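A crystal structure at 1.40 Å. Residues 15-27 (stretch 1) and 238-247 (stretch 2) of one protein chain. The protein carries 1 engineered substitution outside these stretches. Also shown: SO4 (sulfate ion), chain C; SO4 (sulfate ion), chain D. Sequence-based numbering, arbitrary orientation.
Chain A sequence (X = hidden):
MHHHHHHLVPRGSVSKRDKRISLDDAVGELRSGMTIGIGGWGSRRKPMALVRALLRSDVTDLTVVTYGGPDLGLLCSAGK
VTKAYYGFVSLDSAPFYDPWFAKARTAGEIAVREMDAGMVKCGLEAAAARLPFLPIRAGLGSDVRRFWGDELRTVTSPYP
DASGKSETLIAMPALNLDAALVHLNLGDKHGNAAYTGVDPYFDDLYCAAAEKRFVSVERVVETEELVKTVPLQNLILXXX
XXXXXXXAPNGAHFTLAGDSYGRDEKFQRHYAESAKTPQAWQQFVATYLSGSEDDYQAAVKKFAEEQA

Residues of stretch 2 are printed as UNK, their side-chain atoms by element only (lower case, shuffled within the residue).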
# COMPACT_ATOMS: atom_id res chain seq x y z
N SER A 15 32.87 -4.40 0.63
CA SER A 15 31.74 -5.26 0.95
C SER A 15 30.63 -4.45 1.60
O SER A 15 30.87 -3.43 2.25
CB SER A 15 32.13 -6.39 1.91
OG SER A 15 33.02 -7.30 1.30
N LYS A 16 29.40 -4.93 1.42
CA LYS A 16 28.26 -4.38 2.14
C LYS A 16 28.40 -4.67 3.63
O LYS A 16 29.05 -5.64 4.04
CB LYS A 16 26.97 -5.02 1.64
CG LYS A 16 26.66 -4.77 0.16
CD LYS A 16 25.43 -5.57 -0.27
CE LYS A 16 25.16 -5.46 -1.77
NZ LYS A 16 26.26 -6.06 -2.60
N ARG A 17 27.78 -3.83 4.45
CA ARG A 17 27.94 -3.96 5.89
C ARG A 17 27.36 -5.27 6.40
O ARG A 17 26.26 -5.68 6.02
CB ARG A 17 27.28 -2.78 6.61
CG ARG A 17 27.59 -2.78 8.11
CD ARG A 17 27.26 -1.47 8.80
NE ARG A 17 25.82 -1.25 8.96
CZ ARG A 17 25.09 -1.74 9.96
NH1 ARG A 17 25.66 -2.49 10.89
NH2 ARG A 17 23.80 -1.47 10.02
N ASP A 18 28.11 -5.95 7.28
CA ASP A 18 27.64 -7.15 7.96
C ASP A 18 26.87 -6.71 9.20
O ASP A 18 27.46 -6.18 10.15
CB ASP A 18 28.85 -8.00 8.35
CG ASP A 18 28.46 -9.32 9.02
OD1 ASP A 18 27.27 -9.57 9.28
OD2 ASP A 18 29.38 -10.12 9.30
N LYS A 19 25.56 -6.95 9.20
CA LYS A 19 24.68 -6.46 10.25
C LYS A 19 24.34 -7.50 11.30
O LYS A 19 23.52 -7.24 12.19
CB LYS A 19 23.40 -5.90 9.63
CG LYS A 19 23.66 -4.81 8.61
CD LYS A 19 22.37 -4.27 8.01
CE LYS A 19 22.66 -3.22 6.97
NZ LYS A 19 21.41 -2.86 6.23
N ARG A 20 24.97 -8.68 11.25
CA ARG A 20 24.67 -9.73 12.22
C ARG A 20 25.08 -9.30 13.63
O ARG A 20 26.21 -8.86 13.85
CB ARG A 20 25.40 -11.01 11.83
CG ARG A 20 24.78 -11.68 10.62
CD ARG A 20 25.60 -12.86 10.16
NE ARG A 20 26.90 -12.44 9.66
CZ ARG A 20 27.84 -13.28 9.24
NH1 ARG A 20 27.62 -14.59 9.27
NH2 ARG A 20 28.99 -12.81 8.79
N ILE A 21 24.15 -9.44 14.57
CA ILE A 21 24.36 -9.11 15.98
C ILE A 21 23.55 -10.09 16.84
O ILE A 21 22.65 -10.77 16.35
CB ILE A 21 23.93 -7.67 16.32
CG1 ILE A 21 22.46 -7.46 15.96
CG2 ILE A 21 24.85 -6.66 15.64
CD1 ILE A 21 21.98 -6.05 16.18
N SER A 22 23.88 -10.14 18.13
CA SER A 22 23.16 -11.01 19.05
C SER A 22 21.90 -10.32 19.57
O SER A 22 21.69 -9.12 19.39
CB SER A 22 24.05 -11.37 20.24
OG SER A 22 24.24 -10.23 21.05
N LEU A 23 21.03 -11.12 20.21
CA LEU A 23 19.84 -10.57 20.86
C LEU A 23 20.21 -9.49 21.86
O LEU A 23 19.60 -8.40 21.86
CB LEU A 23 19.08 -11.69 21.57
CG LEU A 23 18.38 -12.68 20.64
CD1 LEU A 23 18.05 -13.95 21.40
CD2 LEU A 23 17.12 -12.06 20.07
N ASP A 24 21.18 -9.77 22.73
CA ASP A 24 21.57 -8.79 23.74
C ASP A 24 22.24 -7.57 23.11
O ASP A 24 22.06 -6.44 23.59
CB ASP A 24 22.48 -9.44 24.78
CG ASP A 24 21.74 -10.42 25.69
OD1 ASP A 24 20.50 -10.35 25.79
OD2 ASP A 24 22.40 -11.27 26.32
N ASP A 25 23.02 -7.77 22.04
CA ASP A 25 23.60 -6.65 21.29
C ASP A 25 22.50 -5.72 20.78
O ASP A 25 22.60 -4.49 20.89
CB ASP A 25 24.36 -7.16 20.06
CG ASP A 25 25.71 -7.76 20.38
OD1 ASP A 25 26.28 -7.48 21.46
OD2 ASP A 25 26.22 -8.51 19.52
N ALA A 26 21.46 -6.29 20.18
CA ALA A 26 20.40 -5.47 19.61
C ALA A 26 19.70 -4.66 20.68
O ALA A 26 19.48 -3.45 20.51
CB ALA A 26 19.41 -6.36 18.85
N VAL A 27 19.37 -5.29 21.81
CA VAL A 27 18.74 -4.56 22.90
C VAL A 27 19.70 -3.53 23.49
O VAL A 27 19.27 -2.48 23.99
CB VAL A 27 18.16 -5.54 23.93
CG1 VAL A 27 17.65 -4.82 25.19
CG2 VAL A 27 17.03 -6.33 23.26
N UNK A 238 14.30 -4.67 2.47
CA UNK A 238 15.54 -4.48 1.73
C UNK A 238 16.58 -3.86 2.67
O UNK A 238 16.30 -3.58 3.84
n UNK A 238 13.81 -1.82 -0.03
c UNK A 238 14.83 -2.25 0.71
o UNK A 238 15.37 -1.56 1.57
c UNK A 238 15.29 -3.68 0.44
N UNK A 239 17.80 -3.65 2.16
CA UNK A 239 18.90 -3.27 3.04
C UNK A 239 18.70 -1.89 3.66
O UNK A 239 19.28 -1.63 4.72
n UNK A 239 22.58 -2.72 -1.64
c UNK A 239 22.13 -4.74 1.40
n UNK A 239 22.14 -4.24 0.02
c UNK A 239 22.63 -3.06 -0.36
n UNK A 239 23.16 -2.23 0.53
c UNK A 239 20.72 -4.74 2.01
c UNK A 239 20.24 -3.34 2.31
N UNK A 240 17.92 -1.02 3.04
CA UNK A 240 17.67 0.32 3.58
C UNK A 240 16.68 0.32 4.72
O UNK A 240 16.35 1.40 5.23
c UNK A 240 15.67 1.96 -0.39
c UNK A 240 17.06 1.23 2.52
c UNK A 240 17.77 1.23 1.24
s UNK A 240 17.21 2.58 0.24
N UNK A 241 16.15 -0.84 5.08
CA UNK A 241 15.10 -0.93 6.09
C UNK A 241 15.55 -1.62 7.37
O UNK A 241 14.71 -1.80 8.27
c UNK A 241 13.32 -0.97 4.28
c UNK A 241 10.73 -1.99 4.45
s UNK A 241 12.14 -1.96 3.34
c UNK A 241 13.89 -1.66 5.51
N UNK A 242 16.82 -2.00 7.48
CA UNK A 242 17.30 -2.84 8.58
C UNK A 242 18.66 -2.35 9.03
O UNK A 242 19.54 -2.05 8.22
c UNK A 242 16.05 -4.85 7.73
c UNK A 242 17.41 -4.31 8.12
c UNK A 242 18.06 -5.17 9.21
N UNK A 243 18.86 -2.29 10.35
CA UNK A 243 20.16 -1.95 10.90
C UNK A 243 20.87 -3.11 11.57
O UNK A 243 22.10 -3.14 11.56
c UNK A 243 20.05 -0.76 11.85
c UNK A 243 19.42 0.43 11.18
o UNK A 243 18.29 0.78 11.56
o UNK A 243 20.02 0.99 10.24
N UNK A 244 20.14 -4.06 12.14
CA UNK A 244 20.76 -5.24 12.71
C UNK A 244 19.92 -6.47 12.42
O UNK A 244 18.69 -6.41 12.38
N UNK A 245 20.62 -7.58 12.23
CA UNK A 245 20.02 -8.88 11.90
C UNK A 245 20.41 -9.87 12.99
O UNK A 245 21.60 -10.06 13.26
c UNK A 245 20.11 -8.43 9.43
c UNK A 245 19.97 -10.80 10.26
c UNK A 245 20.51 -9.39 10.54
N UNK A 246 19.42 -10.51 13.60
CA UNK A 246 19.65 -11.50 14.66
C UNK A 246 19.16 -12.85 14.16
O UNK A 246 18.01 -12.99 13.74
c UNK A 246 19.33 -9.71 16.42
c UNK A 246 18.92 -11.11 15.95
c UNK A 246 19.19 -12.15 17.04
N UNK A 247 20.02 -13.86 14.23
CA UNK A 247 19.59 -15.22 13.93
C UNK A 247 18.99 -15.82 15.19
O UNK A 247 19.70 -16.03 16.18
o UNK A 247 22.54 -17.83 12.24
o UNK A 247 20.94 -18.81 11.09
c UNK A 247 21.33 -18.07 12.01
c UNK A 247 20.29 -17.42 12.90
c UNK A 247 20.75 -16.07 13.41
S SO4 C . 30.86 -15.93 7.68
O1 SO4 C . 32.07 -16.75 7.64
O2 SO4 C . 30.23 -16.09 8.98
O3 SO4 C . 31.22 -14.53 7.46
O4 SO4 C . 29.94 -16.36 6.63
S SO4 D . 30.00 -9.99 1.63
O1 SO4 D . 30.47 -10.45 2.93
O2 SO4 D . 29.16 -8.80 1.81
O3 SO4 D . 31.15 -9.65 0.80
O4 SO4 D . 29.22 -11.04 0.99
O HOH W 1 22.00 0.09 8.24
O HOH W 2 24.48 -4.02 13.18
O HOH W 3 22.64 -13.38 15.35

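Position 238 carries two carbons, the second bearing one oxygen and one nitrogen: a short amide, out of reach of stretch 1. It is Asn-238, and its OD1 accepts from N of position 240 at 3.0 Å.

Position 239 has three carbons, a nitrogen, then a carbon holding two more nitrogens. This guanidinium on a three-carbon arm is Arg-239. Lys-16 CD lies over one face of the group, 3.6 Å from Arg-239 NE, so the lysine's aliphatic part covers the planar cation.

Position 240 is an unbranched chain of two carbons, a sulfur and a carbon; its CB points away from stretch 1. It is Met-240. Position 241 repeats that composition and also points away, giving Met-241, whose SD accepts a weak hydrogen bond from Asn-238 N at 3.6 Å.

At 242, one carbon carries two others, the beta-branched pattern of Val-242. Its backbone matters more here: Lys-19 NZ donates to Val-242 O at 2.8 Å, at the end of a lysine chain extended through chi2 to chi4.

Position 243 shows two carbons, the second with two oxygens, a short carboxylate: Asp-243. Arg-17 NH2 donates to Asp-243 O (2.8 Å, 153°), while its distance of 4.5 Å to Asp-243 OD1 is beyond a salt bridge. Water 1 spans that gap, accepting from Arg-17 NH2 and donating to Asp-243 OD1, both at 3.0 Å.

Position 244 has no side-chain atoms and is Gly-244. An ideal CB would sit 2.4 Å from Ile-21 CD1, a clash; the actual Gly-244 CA lies 3.8 Å from Ile-21 CD1.

Position 245 has three carbons branched at the first, hence Val-245. Val-245 N donates to Lys-19 O (2.9 Å, 170°), and Ile-21 N donates to Val-245 O (2.9 Å, 160°). These bonds frame a single beta bridge between Arg-20 and Val-245, with CA atoms 4.7 Å apart.

Position 246 has the same branched trio, Val-246. Its CG2 approaches Ile-21 CG1 (3.9 Å) and Ala-26 CB (4.1 Å), and its CG1 meets Leu-23 CD2 (3.7 Å).

Position 247 has three carbons, the third with two oxygens: Glu-247. Water 3 accepts from Glu-247 N at 2.9 Å and donates to Ile-21 O at 2.8 Å.

The contact, burying 587 Å² in all, therefore has a short backbone bridge at its centre. Before it, Arg-17 and Lys-19 reach carbonyls of the incoming loop; beyond it, Val-246 packs against Ile-21 and the start of the helix, whose N-cap, Ser-22 OG, accepts from Asp-25 N at 2.9 Å.

Stretch 2 238-247: NRMMVDGVVE
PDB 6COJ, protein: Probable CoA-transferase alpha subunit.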